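Large adhesion protein (Lap) involved in biofilm formation (Marinobacter hydrocarbonoclasticus, PDB 6XI3) takes part in biofilm formation as a large RTX adhesin whose calcium-binding tandem Ig-like repeats probably project its adhesive end away from the cell. Local coordinates at residues A[55-61]-A[73-79]; A[139-143]-A[182-188]; A[226-230]-A[238-242]; A[359-363]-A[379-384]. One frame throughout, in Å; residues are numbered along the deposited sequence.

In the fold
The four contacts follow one another along a long, thin chain of beta-sandwich domains, and none touches another. Contacts 1 and 4 lie near its two ends, with centres about 143 Å apart. Contacts 2 and 3 are the nearest pair, with centres about 40 Å apart and nearest atoms about 21 Å apart. Contact 1 is a hairpin in a four-stranded sheet, while contacts 2 and 3 belong to three-stranded sheets. Contact 4 joins the two sheets of one sandwich. In contact 4 the side chain of Leu384 is about 6 Å from a sodium ion and about 12 Å from a calcium ion. In contact 3 the Val226 side chain is about 8 Å from a bound EDTA.

Contact 1 (A[55-61]-A[73-79]); sequences PNEQVAI and AIATVGA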
loop_
_atom_site.group_PDB
_atom_site.type_symbol
_atom_site.label_atom_id
_atom_site.label_comp_id
_atom_site.label_asym_id
_atom_site.label_seq_id
_atom_site.Cartn_x
_atom_site.Cartn_y
_atom_site.Cartn_z
ATOM N N PRO A 55 73.386 -31.414 4.064
ATOM C CA PRO A 55 72.684 -31.899 2.878
ATOM C C PRO A 55 72.120 -33.299 3.183
ATOM O O PRO A 55 72.762 -34.048 3.896
ATOM C CB PRO A 55 73.764 -31.889 1.792
ATOM C CG PRO A 55 74.826 -30.928 2.286
ATOM C CD PRO A 55 74.794 -31.051 3.792
ATOM N N ASN A 56 70.899 -33.563 2.707
ATOM C CA ASN A 56 70.148 -34.833 2.841
ATOM C C ASN A 56 69.334 -34.857 4.138
ATOM O O ASN A 56 68.586 -35.847 4.354
ATOM C CB ASN A 56 71.081 -36.035 2.608
ATOM C CG ASN A 56 71.668 -36.001 1.204
ATOM O OD1 ASN A 56 70.957 -35.678 0.249
ATOM N ND2 ASN A 56 72.947 -36.330 1.057
ATOM N N GLU A 57 69.388 -33.795 4.939
ATOM C CA GLU A 57 68.428 -33.607 6.052
ATOM C C GLU A 57 67.132 -33.053 5.440
ATOM O O GLU A 57 67.156 -32.661 4.257
ATOM C CB GLU A 57 69.000 -32.694 7.122
ATOM C CG GLU A 57 70.184 -33.340 7.833
ATOM C CD GLU A 57 69.859 -34.651 8.531
ATOM O OE1 GLU A 57 68.861 -34.680 9.255
ATOM O OE2 GLU A 57 70.560 -35.658 8.289
ATOM N N GLN A 58 66.056 -33.096 6.204
ATOM C CA GLN A 58 64.704 -32.715 5.745
ATOM C C GLN A 58 64.286 -31.393 6.398
ATOM O O GLN A 58 64.707 -31.112 7.554
ATOM C CB GLN A 58 63.714 -33.847 6.040
ATOM C CG GLN A 58 63.759 -34.940 4.980
ATOM C CD GLN A 58 65.043 -35.728 5.020
ATOM O OE1 GLN A 58 65.323 -36.337 6.039
ATOM N NE2 GLN A 58 65.800 -35.746 3.916
ATOM N N VAL A 59 63.510 -30.615 5.634
ATOM C CA VAL A 59 62.738 -29.447 6.110
ATOM C C VAL A 59 61.279 -29.869 6.192
ATOM O O VAL A 59 60.741 -30.278 5.172
ATOM C CB VAL A 59 62.889 -28.231 5.197
ATOM C CG1 VAL A 59 62.108 -27.056 5.749
ATOM C CG2 VAL A 59 64.339 -27.865 4.962
ATOM N N ALA A 60 60.694 -29.823 7.385
ATOM C CA ALA A 60 59.257 -30.117 7.593
ATOM C C ALA A 60 58.487 -28.832 7.295
ATOM O O ALA A 60 58.946 -27.711 7.652
ATOM C CB ALA A 60 58.987 -30.593 8.998
ATOM N N ILE A 61 57.356 -28.963 6.633
ATOM C CA ILE A 61 56.605 -27.766 6.215
ATOM C C ILE A 61 55.160 -27.971 6.627
ATOM O O ILE A 61 54.654 -29.083 6.456
ATOM C CB ILE A 61 56.759 -27.555 4.711
ATOM C CG1 ILE A 61 58.155 -27.043 4.387
ATOM C CG2 ILE A 61 55.691 -26.611 4.195
ATOM C CD1 ILE A 61 58.557 -27.380 3.003
ATOM N N ALA A 73 54.017 -31.188 4.538
ATOM C CA ALA A 73 54.967 -31.500 3.451
ATOM C C ALA A 73 56.386 -31.634 4.009
ATOM O O ALA A 73 56.631 -31.303 5.189
ATOM C CB ALA A 73 54.890 -30.461 2.362
ATOM N N ILE A 74 57.268 -32.177 3.188
ATOM C CA ILE A 74 58.691 -32.399 3.562
ATOM C C ILE A 74 59.526 -32.211 2.307
ATOM O O ILE A 74 59.112 -32.673 1.195
ATOM C CB ILE A 74 58.868 -33.781 4.223
ATOM C CG1 ILE A 74 60.206 -33.933 4.944
ATOM C CG2 ILE A 74 58.657 -34.888 3.218
ATOM C CD1 ILE A 74 60.194 -35.057 5.960
ATOM N N ALA A 75 60.683 -31.597 2.475
ATOM C CA ALA A 75 61.642 -31.383 1.375
ATOM C C ALA A 75 63.034 -31.799 1.811
ATOM O O ALA A 75 63.294 -31.731 3.024
ATOM C CB ALA A 75 61.655 -29.932 0.991
ATOM N N THR A 76 63.917 -32.106 0.855
ATOM C CA THR A 76 65.329 -32.443 1.176
ATOM C C THR A 76 66.256 -31.247 0.878
ATOM O O THR A 76 66.187 -30.621 -0.192
ATOM C CB THR A 76 65.761 -33.747 0.517
ATOM O OG1 THR A 76 65.046 -34.848 1.092
ATOM C CG2 THR A 76 67.254 -33.966 0.671
ATOM N N VAL A 77 67.137 -30.948 1.819
ATOM C CA VAL A 77 68.220 -29.942 1.678
ATOM C C VAL A 77 69.251 -30.442 0.663
ATOM O O VAL A 77 69.838 -31.558 0.858
ATOM C CB VAL A 77 68.842 -29.629 3.053
ATOM C CG1 VAL A 77 69.995 -28.669 2.930
ATOM C CG2 VAL A 77 67.806 -29.092 4.037
ATOM N N GLY A 78 69.531 -29.619 -0.341
ATOM C CA GLY A 78 70.493 -29.946 -1.405
ATOM C C GLY A 78 71.928 -29.745 -0.938
ATOM O O GLY A 78 72.151 -29.231 0.214
ATOM N N ALA A 79 72.879 -30.127 -1.784
ATOM C CA ALA A 79 74.323 -29.855 -1.620
ATOM C C ALA A 79 74.532 -28.384 -1.234
ATOM O O ALA A 79 75.333 -28.159 -0.361
ATOM C CB ALA A 79 75.104 -30.226 -2.872
HETATM O O HOH W 1 71.263 -33.373 -0.692
#
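Gln58 and Thr76 face each other as a non-hydrogen-bonded pair of an antiparallel hairpin, and their side chains run alongside each other. The Gln58 chain bends at its second torsion (chi2 69°), which folds the amide back over its own loop. NE2 then gives two bonds. One goes to Thr76 OG1 at 3.1 Å, and this acceptor lies in the amide plane. The other goes to Asn56 O at 2.8 Å, but it is more bent and lies above the carbonyl plane of Asn56. Thr76 holds OG1 beside its backbone N (chi1 -67°). This leaves CG2 over Asn56, 3.7 Å from its CA. The aliphatic part of Gln58 is used as well: Ile74 CG1 rests 3.7 Å from Gln58 CB.

The other face carries Val59, Ile61, Ala73 and Ala75. Here Val59 CG2 meets Val77 CG2 at 3.8 Å, with the two side chains crossing near a right angle. Tyr83 packs on Val59 and Ala75, and Leu85 on Ile61 and Ala73.

Beyond the strands, Val77 O accepts from Asn56 N at 2.9 Å and from a water at 2.8 Å that also donates to Asn56 OD1. The inner face of the hairpin is thus apolar. The exposed face mixes Ile74 with the Gln58 bonds, which tie the loop at Asn56 to the edge strand.

Contact 2 (A[139-143]-A[182-188]); sequences QTVNL and LTGVDIS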
loop_
_atom_site.group_PDB
_atom_site.type_symbol
_atom_site.label_atom_id
_atom_site.label_comp_id
_atom_site.label_asym_id
_atom_site.label_seq_id
_atom_site.Cartn_x
_atom_site.Cartn_y
_atom_site.Cartn_z
ATOM N N GLN A 139 1.474 -13.478 9.623
ATOM C CA GLN A 139 2.365 -12.293 9.410
ATOM C C GLN A 139 3.799 -12.727 9.708
ATOM O O GLN A 139 4.459 -12.126 10.574
ATOM C CB GLN A 139 1.908 -11.092 10.248
ATOM C CG GLN A 139 0.431 -10.777 10.032
ATOM C CD GLN A 139 -0.044 -9.420 10.510
ATOM O OE1 GLN A 139 0.659 -8.422 10.472
ATOM N NE2 GLN A 139 -1.310 -9.359 10.845
ATOM N N THR A 140 4.226 -13.793 9.053
ATOM C CA THR A 140 5.599 -14.344 9.191
ATOM C C THR A 140 6.167 -14.662 7.815
ATOM O O THR A 140 5.413 -14.728 6.844
ATOM C CB THR A 140 5.633 -15.595 10.073
ATOM O OG1 THR A 140 4.847 -16.601 9.431
ATOM C CG2 THR A 140 5.114 -15.366 11.475
ATOM N N VAL A 141 7.485 -14.792 7.736
ATOM C CA VAL A 141 8.159 -15.172 6.480
ATOM C C VAL A 141 9.149 -16.292 6.809
ATOM O O VAL A 141 9.777 -16.244 7.902
ATOM C CB VAL A 141 8.810 -13.956 5.801
ATOM C CG1 VAL A 141 9.752 -13.226 6.731
ATOM C CG2 VAL A 141 9.543 -14.372 4.539
ATOM N N ASN A 142 9.167 -17.309 5.952
ATOM C CA ASN A 142 10.229 -18.346 5.900
ATOM C C ASN A 142 11.177 -17.977 4.760
ATOM O O ASN A 142 10.676 -17.714 3.632
ATOM C CB ASN A 142 9.637 -19.747 5.710
ATOM C CG ASN A 142 8.710 -20.158 6.831
ATOM O OD1 ASN A 142 8.632 -19.490 7.872
ATOM N ND2 ASN A 142 7.996 -21.259 6.634
ATOM N N LEU A 143 12.473 -17.931 5.059
ATOM C CA LEU A 143 13.570 -17.542 4.136
ATOM C C LEU A 143 14.554 -18.698 4.138
ATOM O O LEU A 143 14.751 -19.308 5.199
ATOM C CB LEU A 143 14.338 -16.318 4.658
ATOM C CG LEU A 143 13.561 -15.023 4.834
ATOM C CD1 LEU A 143 14.413 -13.971 5.508
ATOM C CD2 LEU A 143 13.046 -14.497 3.504
ATOM N N LEU A 182 15.673 -19.220 7.944
ATOM C CA LEU A 182 14.883 -18.734 9.088
ATOM C C LEU A 182 13.430 -19.133 8.863
ATOM O O LEU A 182 12.950 -19.108 7.688
ATOM C CB LEU A 182 14.990 -17.217 9.181
ATOM C CG LEU A 182 16.352 -16.662 9.576
ATOM C CD1 LEU A 182 16.313 -15.149 9.499
ATOM C CD2 LEU A 182 16.749 -17.114 10.983
ATOM N N THR A 183 12.770 -19.449 9.956
ATOM C CA THR A 183 11.366 -19.910 9.993
ATOM C C THR A 183 10.597 -18.946 10.869
ATOM O O THR A 183 11.139 -18.555 11.910
ATOM C CB THR A 183 11.283 -21.358 10.483
ATOM O OG1 THR A 183 12.215 -22.000 9.618
ATOM C CG2 THR A 183 9.914 -21.975 10.328
ATOM N N GLY A 184 9.410 -18.565 10.419
ATOM C CA GLY A 184 8.467 -17.741 11.191
ATOM C C GLY A 184 9.053 -16.409 11.628
ATOM O O GLY A 184 8.766 -16.021 12.746
ATOM N N VAL A 185 9.827 -15.707 10.802
ATOM C CA VAL A 185 10.293 -14.332 11.157
ATOM C C VAL A 185 9.057 -13.419 11.214
ATOM O O VAL A 185 8.304 -13.396 10.211
ATOM C CB VAL A 185 11.328 -13.767 10.171
ATOM C CG1 VAL A 185 11.737 -12.365 10.572
ATOM C CG2 VAL A 185 12.551 -14.655 10.026
ATOM N N ASP A 186 8.887 -12.675 12.312
ATOM C CA ASP A 186 7.725 -11.777 12.579
ATOM C C ASP A 186 7.818 -10.535 11.683
ATOM O O ASP A 186 8.780 -9.738 11.837
ATOM C CB ASP A 186 7.659 -11.381 14.062
ATOM C CG ASP A 186 6.466 -10.502 14.449
ATOM O OD1 ASP A 186 5.576 -10.251 13.583
ATOM O OD2 ASP A 186 6.439 -10.067 15.615
ATOM N N ILE A 187 6.855 -10.344 10.779
ATOM C CA ILE A 187 6.804 -9.119 9.926
ATOM C C ILE A 187 5.491 -8.358 10.167
ATOM O O ILE A 187 5.089 -7.560 9.273
ATOM C CB ILE A 187 7.004 -9.468 8.446
ATOM C CG1 ILE A 187 6.000 -10.516 7.958
ATOM C CG2 ILE A 187 8.433 -9.894 8.208
ATOM C CD1 ILE A 187 5.909 -10.603 6.460
ATOM N N SER A 188 4.852 -8.593 11.312
ATOM C CA SER A 188 3.649 -7.849 11.772
ATOM C C SER A 188 3.948 -6.339 11.830
ATOM O O SER A 188 3.020 -5.581 11.620
ATOM C CB SER A 188 3.100 -8.394 13.072
ATOM O OG SER A 188 4.015 -8.215 14.136
#
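Val141 and Val185 pair through two backbone bonds, Val141 N to Val185 O at 3.0 Å and Val185 N to Val141 O at 2.9 Å. Val141 O is also near Gly184 N, but the angle there is too poor for a bond. That N-H is satisfied by a side chain instead: it gives a nearly straight bond to Asn142 OD1 at 2.8 Å (176°). Asn142 CG lies beside its backbone N, and the amide oxygen reaches across to the corner at Gly184. The strands slip by one residue here, a beta bulge between the Val141-Val185 and Leu143-Leu182 pairs. Strand 140-148 is the middle strand of a three-stranded antiparallel sheet, with 180-186 at its edge. Leu143 and Leu182 form a second reciprocal backbone pair. Past Asp186 the chain leaves the sheet, though Ile187 N still reaches Gln139 O at 3.0 Å. Asp186 OD1 takes two donors: Ser188 OG on its syn side at 2.6 Å and Ser188 N on its anti side at 2.9 Å, well out of the carboxylate plane. The second bond makes an Asx turn. On the inner face Val141 CG1 lies 3.8 Å from Val185 CB, and Met160 packs on both valines.

Contact 3 (A[226-230]-A[238-242]); sequences VSVDT and ANLSG
Asp229 leans over the opposite strand toward Ser241. Its CB sits 3.4 Å from Asn239 O. The first torsion (chi1 -60°) sets CG beside the backbone N, and CG comes 3.3 Å from Ser241 OG. At the tip, OD2 accepts a bond from Ser241 OG at 2.7 Å through its syn lone pair. OD1 lies 3.1 Å from that same OG. OD2 also accepts from a water at 2.6 Å, and this water makes a weak bond to Leu240 O. Two oxygen donors therefore grip OD2, which would favour a charged carboxylate.

Asp229 lies in a classic beta bulge, which is consistent with its side chain pointing over the opposite strand. Asp229 and Thr230 both face Asn239, and both of their N atoms make weak bonds to Asn239 O. The bulge lies in the hairpin of strands 223-232 and 237-245, part of a three-stranded sheet of the sandwich. Beyond it, Thr230 and Asn239 run side by side, and Thr230 CG2 lies tight against Asn239 ND2 at 3.2 Å. The Asn239 OD1 is taken up by Gly281 N on the next strand. On the inner face Val228 CG2 meets Leu240 CD2 at 4.2 Å, and Val294 packs on both residues.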
loop_
_atom_site.group_PDB
_atom_site.type_symbol
_atom_site.label_atom_id
_atom_site.label_comp_id
_atom_site.label_asym_id
_atom_site.label_seq_id
_atom_site.Cartn_x
_atom_site.Cartn_y
_atom_site.Cartn_z
ATOM N N VAL A 226 -17.337 6.086 4.912
ATOM C CA VAL A 226 -17.597 7.533 4.716
ATOM C C VAL A 226 -18.801 7.895 5.576
ATOM O O VAL A 226 -19.664 7.048 5.783
ATOM C CB VAL A 226 -17.770 7.922 3.239
ATOM C CG1 VAL A 226 -19.011 7.314 2.595
ATOM C CG2 VAL A 226 -17.780 9.440 3.079
ATOM N N SER A 227 -18.826 9.116 6.093
ATOM C CA SER A 227 -20.006 9.587 6.839
ATOM C C SER A 227 -20.258 11.050 6.488
ATOM O O SER A 227 -19.292 11.795 6.151
ATOM C CB SER A 227 -19.877 9.290 8.318
ATOM O OG SER A 227 -19.248 10.333 9.004
ATOM N N VAL A 228 -21.533 11.405 6.462
ATOM C CA VAL A 228 -21.976 12.798 6.264
ATOM C C VAL A 228 -22.094 13.359 7.665
ATOM O O VAL A 228 -23.023 12.968 8.331
ATOM C CB VAL A 228 -23.290 12.831 5.464
ATOM C CG1 VAL A 228 -23.701 14.245 5.130
ATOM C CG2 VAL A 228 -23.132 11.997 4.213
ATOM N N ASP A 229 -21.104 14.129 8.104
ATOM C CA ASP A 229 -21.121 14.794 9.428
ATOM C C ASP A 229 -22.242 15.842 9.470
ATOM O O ASP A 229 -22.978 15.852 10.447
ATOM C CB ASP A 229 -19.760 15.390 9.760
ATOM C CG ASP A 229 -18.705 14.277 9.793
ATOM O OD1 ASP A 229 -19.076 13.133 10.090
ATOM O OD2 ASP A 229 -17.557 14.550 9.495
ATOM N N THR A 230 -22.352 16.694 8.454
ATOM C CA THR A 230 -23.291 17.835 8.467
ATOM C C THR A 230 -23.584 18.182 7.016
ATOM O O THR A 230 -22.672 18.156 6.184
ATOM C CB THR A 230 -22.776 19.021 9.333
ATOM O OG1 THR A 230 -23.850 19.920 9.632
ATOM C CG2 THR A 230 -21.764 19.905 8.657
ATOM N N ALA A 238 -21.317 20.808 2.752
ATOM C CA ALA A 238 -21.320 19.505 3.440
ATOM C C ALA A 238 -19.970 19.280 4.089
ATOM O O ALA A 238 -18.937 19.678 3.500
ATOM C CB ALA A 238 -21.661 18.378 2.505
ATOM N N ASN A 239 -20.009 18.683 5.274
ATOM C CA ASN A 239 -18.810 18.164 5.980
ATOM C C ASN A 239 -18.838 16.637 5.955
ATOM O O ASN A 239 -19.810 16.052 6.427
ATOM C CB ASN A 239 -18.741 18.682 7.403
ATOM C CG ASN A 239 -18.641 20.199 7.479
ATOM O OD1 ASN A 239 -18.522 20.906 6.463
ATOM N ND2 ASN A 239 -18.687 20.699 8.703
ATOM N N LEU A 240 -17.785 16.050 5.414
ATOM C CA LEU A 240 -17.656 14.592 5.169
ATOM C C LEU A 240 -16.420 14.101 5.915
ATOM O O LEU A 240 -15.449 14.887 6.068
ATOM C CB LEU A 240 -17.499 14.365 3.666
ATOM C CG LEU A 240 -18.531 15.039 2.773
ATOM C CD1 LEU A 240 -18.212 14.789 1.300
ATOM C CD2 LEU A 240 -19.941 14.564 3.113
ATOM N N SER A 241 -16.438 12.859 6.376
ATOM C CA SER A 241 -15.240 12.239 6.994
ATOM C C SER A 241 -15.316 10.736 6.780
ATOM O O SER A 241 -16.354 10.235 6.324
ATOM C CB SER A 241 -15.134 12.563 8.477
ATOM O OG SER A 241 -16.294 12.146 9.184
ATOM N N GLY A 242 -14.277 10.046 7.221
ATOM C CA GLY A 242 -14.334 8.593 7.289
ATOM C C GLY A 242 -13.029 8.031 7.786
ATOM O O GLY A 242 -12.151 8.815 8.259
HETATM O O HOH W 2 -16.203 16.484 8.418
#

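Contact 4 (A[359-363]-A[379-384]); sequences GNVVN and VDISSL
Val362 is the side chain that fills the contact, and it does so with both methyl groups. Val362 CG2 points into the bend of 379-384. It comes nearest to Ser383 OG, at 3.6 Å. Asp380 O lies 3.7 Å from the same Val362 CG2. On its inner side Val362 CG2 meets Leu384 CD2 at 4.1 Å. Val362 CG1, anti to the backbone N (chi1 166°), also flanks Asp380 O. It goes on to Val379 CG1 at 4.1 Å, as the two valines slide past each other in opposite directions. Leu384 closes the other flank. Its CD2 lies against Asn360 CB at 3.7 Å. Leu384 also packs on Ile354 and Leu389, which carries the apolar packing inward.

The outer side is looser. Asn360 ND2 only comes within 4.0 Å of Ser383 O, and this amide nitrogen is hydrogen-bonded elsewhere. The Asp380 and Ser382 side chains are exposed and bond to each other; Ser382 also touches Gln333. Asp380 OD1 accepts from Ser382 N at 2.9 Å, which makes an Asx turn, and also from Ser382 OG. A type I turn from Ile381 to Leu384 overlaps it, with Leu384 N bonded to Ile381 O.

The backbones stay too far apart to pair with each other. Val362 pairs with Ile354 in one sheet, and Val379 with Val335 in the other. Side-chain packing thus joins edge strands 361-367 and 374-380 across the edge of an Ig-like beta-sandwich.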
loop_
_atom_site.group_PDB
_atom_site.type_symbol
_atom_site.label_atom_id
_atom_site.label_comp_id
_atom_site.label_asym_id
_atom_site.label_seq_id
_atom_site.Cartn_x
_atom_site.Cartn_y
_atom_site.Cartn_z
ATOM N N GLY A 359 -70.864 20.863 -1.143
ATOM C CA GLY A 359 -69.873 19.765 -1.180
ATOM C C GLY A 359 -69.615 19.153 -2.559
ATOM O O GLY A 359 -68.866 18.184 -2.597
ATOM N N ASN A 360 -70.171 19.659 -3.666
ATOM C CA ASN A 360 -69.812 19.160 -5.026
ATOM C C ASN A 360 -68.362 19.562 -5.331
ATOM O O ASN A 360 -67.894 20.555 -4.766
ATOM C CB ASN A 360 -70.724 19.714 -6.111
ATOM C CG ASN A 360 -72.171 19.371 -5.871
ATOM O OD1 ASN A 360 -72.490 18.205 -5.643
ATOM N ND2 ASN A 360 -73.041 20.361 -5.955
ATOM N N VAL A 361 -67.637 18.763 -6.094
ATOM C CA VAL A 361 -66.175 18.999 -6.278
ATOM C C VAL A 361 -65.864 18.894 -7.764
ATOM O O VAL A 361 -66.401 18.000 -8.429
ATOM C CB VAL A 361 -65.287 18.064 -5.429
ATOM C CG1 VAL A 361 -63.807 18.265 -5.710
ATOM C CG2 VAL A 361 -65.531 18.253 -3.939
ATOM N N VAL A 362 -65.044 19.825 -8.249
ATOM C CA VAL A 362 -64.374 19.739 -9.573
ATOM C C VAL A 362 -62.895 19.490 -9.295
ATOM O O VAL A 362 -62.323 20.219 -8.472
ATOM C CB VAL A 362 -64.554 20.997 -10.436
ATOM C CG1 VAL A 362 -63.574 20.996 -11.605
ATOM C CG2 VAL A 362 -65.987 21.131 -10.926
ATOM N N ASN A 363 -62.330 18.489 -9.968
ATOM C CA ASN A 363 -60.899 18.111 -9.860
ATOM C C ASN A 363 -60.215 18.467 -11.189
ATOM O O ASN A 363 -60.783 18.192 -12.261
ATOM C CB ASN A 363 -60.702 16.622 -9.558
ATOM C CG ASN A 363 -61.398 16.155 -8.293
ATOM O OD1 ASN A 363 -60.953 16.437 -7.182
ATOM N ND2 ASN A 363 -62.497 15.436 -8.455
ATOM N N VAL A 379 -61.729 26.562 -16.659
ATOM C CA VAL A 379 -62.120 25.324 -15.929
ATOM C C VAL A 379 -63.653 25.315 -15.778
ATOM O O VAL A 379 -64.226 26.304 -15.261
ATOM C CB VAL A 379 -61.396 25.217 -14.575
ATOM C CG1 VAL A 379 -61.901 24.049 -13.760
ATOM C CG2 VAL A 379 -59.882 25.122 -14.732
ATOM N N ASP A 380 -64.285 24.219 -16.176
ATOM C CA ASP A 380 -65.759 24.052 -16.186
ATOM C C ASP A 380 -66.263 23.804 -14.776
ATOM O O ASP A 380 -65.867 22.791 -14.190
ATOM C CB ASP A 380 -66.154 22.864 -17.040
ATOM C CG ASP A 380 -67.649 22.758 -17.254
ATOM O OD1 ASP A 380 -68.421 23.576 -16.689
ATOM O OD2 ASP A 380 -68.010 21.888 -18.018
ATOM N N ILE A 381 -67.061 24.722 -14.246
ATOM C CA ILE A 381 -67.668 24.570 -12.892
ATOM C C ILE A 381 -69.181 24.609 -13.031
ATOM O O ILE A 381 -69.834 24.898 -12.024
ATOM C CB ILE A 381 -67.140 25.624 -11.907
ATOM C CG1 ILE A 381 -67.469 27.060 -12.329
ATOM C CG2 ILE A 381 -65.641 25.427 -11.699
ATOM C CD1 ILE A 381 -67.231 28.054 -11.213
ATOM N N SER A 382 -69.701 24.294 -14.221
ATOM C CA SER A 382 -71.165 24.193 -14.470
ATOM C C SER A 382 -71.812 23.130 -13.552
ATOM O O SER A 382 -73.037 23.198 -13.387
ATOM C CB SER A 382 -71.490 23.952 -15.928
ATOM O OG SER A 382 -70.905 22.739 -16.390
ATOM N N SER A 383 -71.054 22.184 -12.983
ATOM C CA SER A 383 -71.577 21.169 -12.031
ATOM C C SER A 383 -71.697 21.740 -10.615
ATOM O O SER A 383 -72.265 21.044 -9.769
ATOM C CB SER A 383 -70.712 19.911 -12.020
ATOM O OG SER A 383 -69.439 20.173 -11.444
ATOM N N LEU A 384 -71.142 22.921 -10.323
ATOM C CA LEU A 384 -71.209 23.507 -8.957
ATOM C C LEU A 384 -72.457 24.385 -8.853
ATOM O O LEU A 384 -72.957 24.817 -9.901
ATOM C CB LEU A 384 -69.942 24.316 -8.686
ATOM C CG LEU A 384 -68.638 23.522 -8.815
ATOM C CD1 LEU A 384 -67.432 24.326 -8.325
ATOM C CD2 LEU A 384 -68.740 22.207 -8.049
#